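PDB 2Z72: protein-tyrosine-phosphatase from Shewanella sp., which catalyses the hydrolysis of phosphate esters of protein tyrosine, probably at its paired zinc ions, as a cold-active member of the calcineurin-like phosphoesterase family. Local coordinates for residues L145-N149 with L204-G208; I59-M63 with Q189-N195; P64-I70 with N195-N201; I210-I215 with T272-F277. All coordinates share one frame. Where two conformers were deposited one is given. Residue numbers count along the deposited sequence, not the author numbering.

Contact 1. Residues L145-N149 with L204-G208. With ZN (zinc ion), chain C.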
# COMPACT_ATOMS: atom_id res chain seq x y z
N LEU A 145 -1.79 -1.98 5.03
CA LEU A 145 -1.47 -1.80 3.62
C LEU A 145 -2.79 -1.64 2.90
O LEU A 145 -3.59 -2.59 2.88
CB LEU A 145 -0.75 -3.00 3.05
CG LEU A 145 -0.49 -2.95 1.54
CD1 LEU A 145 0.27 -1.69 1.13
CD2 LEU A 145 0.24 -4.19 1.11
N LEU A 146 -3.06 -0.46 2.35
CA LEU A 146 -4.28 -0.23 1.63
C LEU A 146 -4.06 -0.48 0.15
O LEU A 146 -2.97 -0.26 -0.41
CB LEU A 146 -4.84 1.19 1.79
CG LEU A 146 -4.95 1.66 3.23
CD1 LEU A 146 -5.58 3.05 3.27
CD2 LEU A 146 -5.75 0.68 4.09
N MET A 147 -5.11 -0.93 -0.53
CA MET A 147 -5.08 -1.08 -1.98
C MET A 147 -5.16 0.25 -2.70
O MET A 147 -6.03 1.07 -2.45
CB MET A 147 -6.28 -1.89 -2.45
CG MET A 147 -6.35 -3.31 -1.95
SD MET A 147 -5.19 -4.44 -2.81
CE MET A 147 -6.07 -4.78 -4.29
N GLY A 148 -4.20 0.48 -3.60
CA GLY A 148 -4.25 1.61 -4.49
C GLY A 148 -4.72 1.27 -5.84
O GLY A 148 -5.06 0.10 -6.16
N ASN A 149 -4.74 2.25 -6.76
CA ASN A 149 -5.19 1.93 -8.10
C ASN A 149 -4.24 0.96 -8.81
O ASN A 149 -4.76 0.13 -9.58
CB ASN A 149 -5.45 3.19 -8.97
CG ASN A 149 -4.25 4.04 -9.22
OD1 ASN A 149 -3.51 4.38 -8.30
ND2 ASN A 149 -4.03 4.50 -10.44
N LEU A 204 -9.18 9.91 8.20
CA LEU A 204 -9.56 8.96 7.14
C LEU A 204 -8.40 8.79 6.17
O LEU A 204 -7.79 9.80 5.81
CB LEU A 204 -10.80 9.45 6.42
CG LEU A 204 -11.66 8.41 5.66
CD1 LEU A 204 -12.37 7.49 6.63
CD2 LEU A 204 -12.67 9.13 4.78
N TYR A 205 -8.14 7.57 5.73
CA TYR A 205 -6.99 7.23 4.88
C TYR A 205 -7.51 6.44 3.68
O TYR A 205 -8.21 5.44 3.82
CB TYR A 205 -6.03 6.34 5.62
CG TYR A 205 -5.39 6.92 6.84
CD1 TYR A 205 -6.05 6.90 8.05
CD2 TYR A 205 -4.12 7.48 6.79
CE1 TYR A 205 -5.49 7.43 9.20
CE2 TYR A 205 -3.57 8.03 7.92
CZ TYR A 205 -4.23 8.00 9.16
OH TYR A 205 -3.64 8.57 10.24
N MET A 206 -7.07 6.82 2.48
CA MET A 206 -7.29 6.05 1.27
C MET A 206 -6.33 6.57 0.19
O MET A 206 -5.67 7.58 0.33
CB MET A 206 -8.75 6.12 0.85
CG MET A 206 -9.28 7.35 0.14
SD MET A 206 -9.21 8.90 1.06
CE MET A 206 -10.12 8.39 2.54
N HIS A 207 -6.30 5.83 -0.92
CA HIS A 207 -5.29 6.15 -1.92
C HIS A 207 -5.53 7.47 -2.65
O HIS A 207 -4.62 8.30 -2.74
CB HIS A 207 -5.21 4.98 -2.90
CG HIS A 207 -4.14 5.20 -3.92
ND1 HIS A 207 -2.81 5.23 -3.55
CD2 HIS A 207 -4.17 5.41 -5.24
CE1 HIS A 207 -2.09 5.48 -4.61
NE2 HIS A 207 -2.87 5.59 -5.71
N GLY A 208 -6.72 7.66 -3.20
CA GLY A 208 -7.04 8.80 -4.06
C GLY A 208 -7.75 9.90 -3.34
O GLY A 208 -7.27 11.04 -3.19
ZN ZN C . -2.33 5.93 -7.61
O HOH W 1 -6.96 3.17 -0.98
O HOH W 2 -0.74 6.83 -8.32

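Contact 2. Residues I59-M63 with Q189-N195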
# COMPACT_ATOMS: atom_id res chain seq x y z
N ILE A 59 -1.25 -12.81 9.04
CA ILE A 59 -1.41 -11.50 8.45
C ILE A 59 -2.30 -11.49 7.22
O ILE A 59 -2.59 -10.43 6.70
CB ILE A 59 -0.06 -10.84 8.11
CG1 ILE A 59 0.69 -11.65 7.05
CG2 ILE A 59 0.76 -10.67 9.34
CD1 ILE A 59 1.97 -11.00 6.56
N LYS A 60 -2.76 -12.68 6.78
CA LYS A 60 -3.77 -12.73 5.74
C LYS A 60 -5.19 -12.68 6.31
O LYS A 60 -6.16 -12.70 5.53
CB LYS A 60 -3.60 -13.92 4.81
CG LYS A 60 -2.20 -14.00 4.20
CD LYS A 60 -1.96 -15.01 3.10
CE LYS A 60 -1.98 -16.38 3.65
NZ LYS A 60 -1.62 -17.46 2.64
N GLN A 61 -5.35 -12.54 7.62
CA GLN A 61 -6.67 -12.31 8.22
C GLN A 61 -7.15 -10.91 7.85
O GLN A 61 -6.40 -9.95 7.92
CB GLN A 61 -6.54 -12.47 9.71
CG GLN A 61 -6.22 -13.85 10.21
CD GLN A 61 -5.84 -13.94 11.68
OE1 GLN A 61 -5.71 -12.91 12.36
NE2 GLN A 61 -5.58 -15.15 12.10
N ILE A 62 -8.43 -10.81 7.55
CA ILE A 62 -9.04 -9.51 7.25
C ILE A 62 -9.22 -8.76 8.55
O ILE A 62 -9.82 -9.28 9.49
CB ILE A 62 -10.38 -9.66 6.52
CG1 ILE A 62 -10.23 -10.40 5.17
CG2 ILE A 62 -11.08 -8.32 6.31
CD1 ILE A 62 -11.51 -10.91 4.58
N MET A 63 -8.71 -7.54 8.60
CA MET A 63 -8.72 -6.71 9.80
C MET A 63 -9.77 -5.63 9.69
O MET A 63 -10.18 -5.24 8.59
CB MET A 63 -7.34 -6.10 9.97
CG MET A 63 -6.26 -7.15 10.00
SD MET A 63 -6.38 -8.44 11.23
CE MET A 63 -6.15 -7.57 12.74
N GLN A 189 -3.03 -13.65 -2.10
CA GLN A 189 -3.94 -13.95 -0.99
C GLN A 189 -3.82 -12.85 0.06
O GLN A 189 -4.85 -12.36 0.59
CB GLN A 189 -3.57 -15.31 -0.40
CG GLN A 189 -3.91 -16.45 -1.32
CD GLN A 189 -3.17 -17.72 -1.00
OE1 GLN A 189 -2.56 -17.90 0.02
NE2 GLN A 189 -3.25 -18.65 -1.96
N TRP A 190 -2.61 -12.46 0.39
CA TRP A 190 -2.36 -11.38 1.33
C TRP A 190 -3.01 -10.10 0.87
O TRP A 190 -3.76 -9.43 1.63
CB TRP A 190 -0.89 -11.23 1.49
CG TRP A 190 -0.33 -10.15 2.34
CD1 TRP A 190 -0.46 -9.89 3.67
CD2 TRP A 190 0.59 -9.15 1.86
NE1 TRP A 190 0.28 -8.81 4.06
CE2 TRP A 190 0.92 -8.35 2.96
CE3 TRP A 190 1.12 -8.87 0.62
CZ2 TRP A 190 1.81 -7.26 2.85
CZ3 TRP A 190 2.00 -7.81 0.51
CH2 TRP A 190 2.33 -7.02 1.61
N LEU A 191 -2.81 -9.68 -0.38
CA LEU A 191 -3.39 -8.46 -0.89
C LEU A 191 -4.90 -8.52 -0.87
O LEU A 191 -5.55 -7.51 -0.58
CB LEU A 191 -2.90 -8.18 -2.30
CG LEU A 191 -1.41 -7.82 -2.42
CD1 LEU A 191 -1.01 -7.82 -3.88
CD2 LEU A 191 -1.10 -6.46 -1.77
N ARG A 192 -5.51 -9.66 -1.20
CA ARG A 192 -6.96 -9.80 -1.24
C ARG A 192 -7.62 -9.74 0.14
O ARG A 192 -8.82 -9.68 0.22
CB ARG A 192 -7.33 -11.06 -2.00
CG ARG A 192 -7.20 -10.86 -3.52
CD ARG A 192 -7.28 -12.19 -4.25
NE ARG A 192 -7.19 -12.05 -5.68
CZ ARG A 192 -6.06 -11.90 -6.36
NH1 ARG A 192 -6.11 -11.78 -7.68
NH2 ARG A 192 -4.91 -11.87 -5.74
N SER A 193 -6.82 -9.74 1.21
CA SER A 193 -7.31 -9.55 2.56
C SER A 193 -7.39 -8.07 2.97
O SER A 193 -7.96 -7.76 4.00
CB SER A 193 -6.54 -10.33 3.59
OG SER A 193 -5.29 -9.73 3.84
N LYS A 194 -6.77 -7.20 2.17
CA LYS A 194 -6.57 -5.82 2.59
C LYS A 194 -7.79 -4.94 2.38
O LYS A 194 -8.66 -5.19 1.56
CB LYS A 194 -5.31 -5.26 1.89
CG LYS A 194 -4.04 -6.01 2.25
CD LYS A 194 -3.77 -6.13 3.75
CE LYS A 194 -2.50 -6.85 4.10
NZ LYS A 194 -2.42 -7.02 5.59
N ASN A 195 -7.81 -3.88 3.20
CA ASN A 195 -8.76 -2.79 3.08
C ASN A 195 -8.29 -1.82 2.01
O ASN A 195 -7.14 -1.80 1.57
CB ASN A 195 -8.94 -2.08 4.42
CG ASN A 195 -9.63 -2.96 5.44
OD1 ASN A 195 -10.70 -3.50 5.13
ND2 ASN A 195 -9.06 -3.15 6.61
O HOH W 3 -4.87 -8.44 6.15
O HOH W 4 -6.93 -6.68 6.38

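Contact 3. Residues P64-I70 with N195-N201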
# COMPACT_ATOMS: atom_id res chain seq x y z
N PRO A 64 -10.14 -5.05 10.83
CA PRO A 64 -11.10 -3.93 10.81
C PRO A 64 -10.58 -2.77 9.98
O PRO A 64 -9.40 -2.62 9.73
CB PRO A 64 -11.20 -3.51 12.29
CG PRO A 64 -10.71 -4.66 13.08
CD PRO A 64 -9.76 -5.46 12.21
N ASP A 65 -11.55 -1.93 9.59
CA ASP A 65 -11.25 -0.71 8.85
C ASP A 65 -11.37 0.55 9.72
O ASP A 65 -11.21 1.64 9.14
CB ASP A 65 -12.06 -0.61 7.57
CG ASP A 65 -13.56 -0.60 7.77
OD1 ASP A 65 -14.27 -1.08 6.87
OD2 ASP A 65 -13.99 -0.09 8.85
N THR A 66 -11.69 0.42 11.00
CA THR A 66 -11.91 1.55 11.88
C THR A 66 -11.25 1.27 13.19
O THR A 66 -11.39 0.14 13.70
CB THR A 66 -13.43 1.78 12.05
OG1 THR A 66 -13.98 2.11 10.78
CG2 THR A 66 -13.71 2.88 13.03
N TYR A 67 -10.53 2.24 13.76
CA TYR A 67 -9.73 2.08 14.94
C TYR A 67 -9.83 3.34 15.83
O TYR A 67 -9.85 4.47 15.30
CB TYR A 67 -8.20 1.88 14.64
CG TYR A 67 -8.02 0.64 13.80
CD1 TYR A 67 -7.69 -0.55 14.43
CD2 TYR A 67 -8.22 0.61 12.41
CE1 TYR A 67 -7.53 -1.71 13.73
CE2 TYR A 67 -8.12 -0.56 11.72
CZ TYR A 67 -7.75 -1.73 12.37
OH TYR A 67 -7.64 -2.93 11.71
N LEU A 68 -9.89 3.13 17.11
CA LEU A 68 -9.93 4.18 18.10
C LEU A 68 -8.72 4.10 19.00
O LEU A 68 -8.21 3.01 19.28
CB LEU A 68 -11.07 3.94 19.07
CG LEU A 68 -12.54 3.84 18.73
CD1 LEU A 68 -13.45 3.55 19.95
CD2 LEU A 68 -12.85 5.17 18.08
N GLY A 69 -8.31 5.25 19.52
CA GLY A 69 -7.32 5.28 20.57
C GLY A 69 -5.91 4.90 20.22
O GLY A 69 -5.16 4.41 21.06
N ILE A 70 -5.54 5.12 18.97
CA ILE A 70 -4.18 4.75 18.50
C ILE A 70 -3.22 5.91 18.74
O ILE A 70 -3.37 7.00 18.16
CB ILE A 70 -4.22 4.29 17.03
CG1 ILE A 70 -5.24 3.16 16.80
CG2 ILE A 70 -2.84 3.88 16.59
CD1 ILE A 70 -5.16 1.97 17.71
N ASN A 195 -7.81 -3.88 3.20
CA ASN A 195 -8.76 -2.79 3.08
C ASN A 195 -8.29 -1.82 2.01
O ASN A 195 -7.14 -1.80 1.57
CB ASN A 195 -8.94 -2.08 4.42
CG ASN A 195 -9.63 -2.96 5.44
OD1 ASN A 195 -10.70 -3.50 5.13
ND2 ASN A 195 -9.06 -3.15 6.61
N THR A 196 -9.24 -0.93 1.66
CA THR A 196 -9.03 0.15 0.71
C THR A 196 -9.18 1.51 1.37
O THR A 196 -8.49 2.46 1.05
CB THR A 196 -9.94 -0.06 -0.51
OG1 THR A 196 -9.71 -1.37 -1.04
CG2 THR A 196 -9.67 0.92 -1.63
N ILE A 197 -10.14 1.64 2.32
CA ILE A 197 -10.38 2.85 3.04
C ILE A 197 -10.40 2.53 4.53
O ILE A 197 -11.12 1.61 4.93
CB ILE A 197 -11.73 3.50 2.64
CG1 ILE A 197 -11.86 3.71 1.16
CG2 ILE A 197 -11.93 4.83 3.38
CD1 ILE A 197 -13.28 3.68 0.63
N ILE A 198 -9.68 3.28 5.36
CA ILE A 198 -9.75 3.06 6.81
C ILE A 198 -9.84 4.39 7.54
O ILE A 198 -9.54 5.46 7.02
CB ILE A 198 -8.56 2.23 7.34
CG1 ILE A 198 -7.22 2.97 7.25
CG2 ILE A 198 -8.52 0.88 6.66
CD1 ILE A 198 -6.09 2.29 7.99
N LYS A 199 -10.28 4.28 8.80
CA LYS A 199 -10.38 5.41 9.72
C LYS A 199 -9.61 5.07 10.97
O LYS A 199 -9.83 4.01 11.56
CB LYS A 199 -11.86 5.66 10.05
CG LYS A 199 -12.11 6.90 10.90
CD LYS A 199 -13.66 7.06 11.16
CE LYS A 199 -14.00 8.12 12.17
NZ LYS A 199 -15.45 8.02 12.41
N ILE A 200 -8.66 5.90 11.35
CA ILE A 200 -7.95 5.73 12.60
C ILE A 200 -8.09 7.05 13.36
O ILE A 200 -7.72 8.11 12.89
CB ILE A 200 -6.45 5.39 12.42
CG1 ILE A 200 -6.25 4.16 11.57
CG2 ILE A 200 -5.77 5.29 13.78
CD1 ILE A 200 -4.78 3.82 11.31
N ASN A 201 -8.68 6.97 14.55
CA ASN A 201 -8.91 8.18 15.37
C ASN A 201 -9.77 9.12 14.51
O ASN A 201 -10.81 8.69 14.01
CB ASN A 201 -7.60 8.80 15.87
CG ASN A 201 -6.72 7.80 16.59
OD1 ASN A 201 -7.19 6.85 17.22
ND2 ASN A 201 -5.40 8.10 16.53
O HOH W 5 -13.64 -3.89 6.17
O HOH W 6 -11.86 6.16 14.29

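Contact 4. Residues I210-I215 with T272-F277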
# COMPACT_ATOMS: atom_id res chain seq x y z
N ILE A 210 -12.06 10.84 -1.38
CA ILE A 210 -13.49 10.59 -1.36
C ILE A 210 -14.19 11.81 -1.99
O ILE A 210 -14.06 12.92 -1.50
CB ILE A 210 -13.98 10.32 0.07
CG1 ILE A 210 -13.13 9.28 0.81
CG2 ILE A 210 -15.48 9.96 0.04
CD1 ILE A 210 -13.21 7.89 0.23
N SER A 211 -14.93 11.52 -3.04
CA SER A 211 -15.76 12.48 -3.75
C SER A 211 -17.17 12.52 -3.16
O SER A 211 -17.57 11.63 -2.41
CB SER A 211 -15.82 12.17 -5.22
OG SER A 211 -16.50 10.91 -5.39
N SER A 212 -17.92 13.52 -3.52
CA SER A 212 -19.28 13.70 -2.99
C SER A 212 -20.19 12.57 -3.45
O SER A 212 -21.21 12.26 -2.80
CB SER A 212 -19.81 15.06 -3.44
OG SER A 212 -19.17 16.04 -2.60
N GLU A 213 -19.84 11.89 -4.53
CA GLU A 213 -20.63 10.69 -4.99
C GLU A 213 -20.67 9.61 -3.94
O GLU A 213 -21.65 8.85 -3.91
CB GLU A 213 -20.08 10.19 -6.33
CG GLU A 213 -20.78 8.99 -6.94
CD GLU A 213 -20.45 8.68 -8.37
OE1 GLU A 213 -19.59 9.40 -8.89
OE2 GLU A 213 -21.00 7.65 -8.87
N TRP A 214 -19.64 9.48 -3.09
CA TRP A 214 -19.69 8.53 -1.98
C TRP A 214 -20.97 8.74 -1.14
O TRP A 214 -21.62 7.83 -0.68
CB TRP A 214 -18.42 8.72 -1.11
CG TRP A 214 -18.44 7.91 0.17
CD1 TRP A 214 -19.04 8.18 1.38
CD2 TRP A 214 -17.77 6.65 0.36
NE1 TRP A 214 -18.83 7.23 2.30
CE2 TRP A 214 -18.04 6.25 1.69
CE3 TRP A 214 -16.99 5.81 -0.46
CZ2 TRP A 214 -17.56 5.09 2.19
CZ3 TRP A 214 -16.52 4.65 0.09
CH2 TRP A 214 -16.78 4.26 1.39
N ILE A 215 -21.20 10.02 -0.83
CA ILE A 215 -22.32 10.43 0.04
C ILE A 215 -23.66 10.16 -0.59
O ILE A 215 -24.57 9.62 0.00
CB ILE A 215 -22.16 11.93 0.41
CG1 ILE A 215 -20.84 12.22 1.14
CG2 ILE A 215 -23.38 12.37 1.18
CD1 ILE A 215 -20.56 13.65 1.52
N THR A 272 -17.68 19.38 3.99
CA THR A 272 -18.85 18.47 3.99
C THR A 272 -18.41 17.01 4.00
O THR A 272 -19.10 16.18 4.62
CB THR A 272 -19.73 18.74 2.76
OG1 THR A 272 -20.24 20.06 2.78
CG2 THR A 272 -20.94 17.83 2.76
N ILE A 273 -17.30 16.71 3.39
CA ILE A 273 -16.80 15.33 3.45
C ILE A 273 -16.24 14.98 4.80
O ILE A 273 -16.51 13.92 5.38
CB ILE A 273 -15.82 15.14 2.28
CG1 ILE A 273 -16.57 15.30 0.95
CG2 ILE A 273 -15.06 13.84 2.47
CD1 ILE A 273 -15.71 15.66 -0.24
N LEU A 274 -15.44 15.89 5.40
CA LEU A 274 -14.93 15.67 6.72
C LEU A 274 -16.09 15.39 7.71
O LEU A 274 -16.05 14.51 8.53
CB LEU A 274 -14.17 16.89 7.23
CG LEU A 274 -12.88 17.27 6.50
CD1 LEU A 274 -12.33 18.63 6.97
CD2 LEU A 274 -11.88 16.14 6.67
N GLN A 275 -17.14 16.23 7.63
CA GLN A 275 -18.29 16.08 8.50
C GLN A 275 -18.99 14.75 8.29
O GLN A 275 -19.44 14.08 9.22
CB GLN A 275 -19.27 17.28 8.26
CG GLN A 275 -18.78 18.53 8.98
CD GLN A 275 -19.37 19.82 8.44
OE1 GLN A 275 -18.81 20.94 8.63
NE2 GLN A 275 -20.53 19.64 7.79
N HIS A 276 -19.07 14.31 7.03
CA HIS A 276 -19.77 13.08 6.75
C HIS A 276 -19.14 11.89 7.48
O HIS A 276 -19.85 11.01 7.91
CB HIS A 276 -19.69 12.81 5.21
CG HIS A 276 -20.47 11.61 4.80
ND1 HIS A 276 -20.09 10.32 4.50
CD2 HIS A 276 -21.81 11.58 4.75
CE1 HIS A 276 -21.13 9.56 4.23
NE2 HIS A 276 -22.18 10.33 4.37
N PHE A 277 -17.81 11.87 7.57
CA PHE A 277 -17.08 10.79 8.21
C PHE A 277 -16.70 11.09 9.66
O PHE A 277 -16.09 10.26 10.32
CB PHE A 277 -15.81 10.48 7.45
CG PHE A 277 -16.04 9.89 6.07
CD1 PHE A 277 -16.04 10.67 4.93
CD2 PHE A 277 -16.23 8.50 5.93
CE1 PHE A 277 -16.21 10.15 3.66
CE2 PHE A 277 -16.40 8.01 4.67
CZ PHE A 277 -16.36 8.78 3.52

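Contact 1. Residues L145-N149 with L204-G208
Metallophosphoesterases of the calcineurin-like family carry their metal ligands on loops at the ends of beta strands, and residues 145-149 and 204-208 show how two such loops are brought together. His207, which follows strand 203-206, and Leu146, which follows strand 142-145, lose most surface here, with Asn149 next. The CA-to-CB bond of His207 points toward the other loop, and its imidazole lies against Gly148, whose CA sits over the ring face 3.9 Å from the ring centroid, a CH-pi contact. A CB on Gly148 would fall close to His207 ND1, so the absence of a side chain allows this approach. The ring is further fixed by a hydrogen bond from ND1 to Thr112 O, leaving NE2 for the metal. Leu146 forms the apolar end of the contact, its CD1 lying 3.6 Å from Tyr205 O and 4.1 Å from Tyr205 CB. Between these ends, water 1 donates to Met147 O and accepts from His207 N, bridging the backbones. Asn149 opens helix 149-156 and shares the zinc with His207, Asp114 and His286; the ion stands 2.1 Å from Asn149 OD1, 2.0 Å from His207 NE2 and 2.0 Å from the oxygen of water 2.

Contact 2. Residues I59-M63 with Q189-N195
The irregular backbone of residues 59-63 runs beside the end region of helix 186-192 and the loop that follows it, with CA atoms 4.8 Å apart at Lys60 and Trp190 and 5.0 Å apart at Ile62 and Ser193. Ser193 is central: its CA-to-CB bond points toward the loop, its CB lies 3.1 Å from Lys60 O, and its OG donates back to Trp190 O. Water 3 donates to Ser193 OG, accepts from Lys194 NZ, which also salt-bridges Asp133, and lies 3.1 Å from Ile59 O and 2.8 Å from Gln61 O; water 4 joins Met63 N to Ser193 O. Lys60 NZ reaches Gln189 OE1 at 2.8 Å and pairs with Glu186, while Asn195 ND2 donates to Met63 O at 3.1 Å and its OD1 is hydrogen-bonded to Arg229. Ile59 CD1 packs 3.9 Å from Trp190 CD1, and both side chains rest on helix 122-138. Direct bonds and bridging waters thus hold the segment entering edge strand 66-67 against the helix that leads into its sheet neighbour, strand 197-200.

Contact 3. Residues P64-I70 with N195-N201
Parallel beta pairing joins these segments at the margin of a mixed six-stranded sheet, where the short strand 66-67 is outermost and strand 197-200 is its neighbour. Thr66 pairs with Lys199 and Tyr67 with Ile200, each with CA atoms 4.7 Å apart. Lys199 N donates to Asp65 O at 2.8 Å, Tyr67 N to Lys199 O at 2.9 Å, and Asn201 N to Tyr67 O at 2.9 Å. On the sheet face of Tyr67 and Ile200, Tyr67 CD2 lies 4.1 Å from Ile200 CG1, and Ile70 CG1 packs 3.7 Å from Ile200 CG2. Tyr67 OH turns back to bond Pro64 O, its ring meeting His144 edge-to-face. Before the strands, water 5 links Asp65 OD1 to Asn195 OD1, with Arg229 also bonding Asn195 OD1 and Asn225 bonding Asp65 OD1. Beyond them, Ile70 N donates to Asn201 OD1 at 3.0 Å, and Asn201 ND2 donates to Ile70 O at 2.8 Å. Such two-way bonding lets one carboxamide stand in for a peptide group and prolong the edge pairing past the last strand residue.

Contact 4. Residues I210-I215 with T272-F277
Helix-to-helix packing need not involve long rods, as the short helix 212-216 and the C-terminal end of helix 267-277 demonstrate: here an aromatic cluster of Trp214, His276 and Phe277 fills the gap between them, with isoleucines wedged around it. The backbones stay well apart, CA atoms being 7.1 Å from each other at Ser212 and Ile273 and 7.7 Å at Ile215 and His276, so side chains make the contact. Phe277 is one bump. Its CZ presses over a face of the Trp214 indole, 3.5 Å from Trp214 CD1, with the two rings inclined at 43°, while Ile210 CG2 meets the Phe277 edge 3.7 Å from CE1. Phe277 thus occupies a hollow lined by Trp214 and Ile210. Ile215, which loses the most surface, is a bump from the other helix, entering the recess between the His276 ring and Ile273: its CG1 sits almost directly above the His276 ring, 3.7 Å from the centroid in a CH-pi contact, and its CD1 lies 4.4 Å from Ile273 CG1. His276 also meets Trp214 rim to rim. Leu221 of helix 221-231 touches both Trp214 and Phe277, extending the apolar cluster into a third helix. Ser212 OG, at the margin, bonds to Glu269. Beside the cluster, Ile273 fits against the segment that precedes helix 212-216, its CD1 reaching to 3.4 Å from Ile210 O.

Overall arrangement
From the N terminus, the continuous run 59-70 opens contacts 2 and 3, and the chain then passes through residues 145-149 before returning at 189-201 to close both; contacts 2 and 3 thus cross each other. Contact 1 closes afterwards, at 204-208, so it crosses each of them as well. Contact 4 follows in series, its loop running from 210-215 to 272-277. Contacts 2 and 3 share Asn195, whose backbone O probably bonds to Met147 N of contact 1. Adjacent strands 197-200 and 203-206 unite contacts 3 and 1 in one sheet, while Leu204 and Lys199 reach Phe277 of contact 4. Together they connect the sheet's edge, flanking helices and zinc-bearing loops.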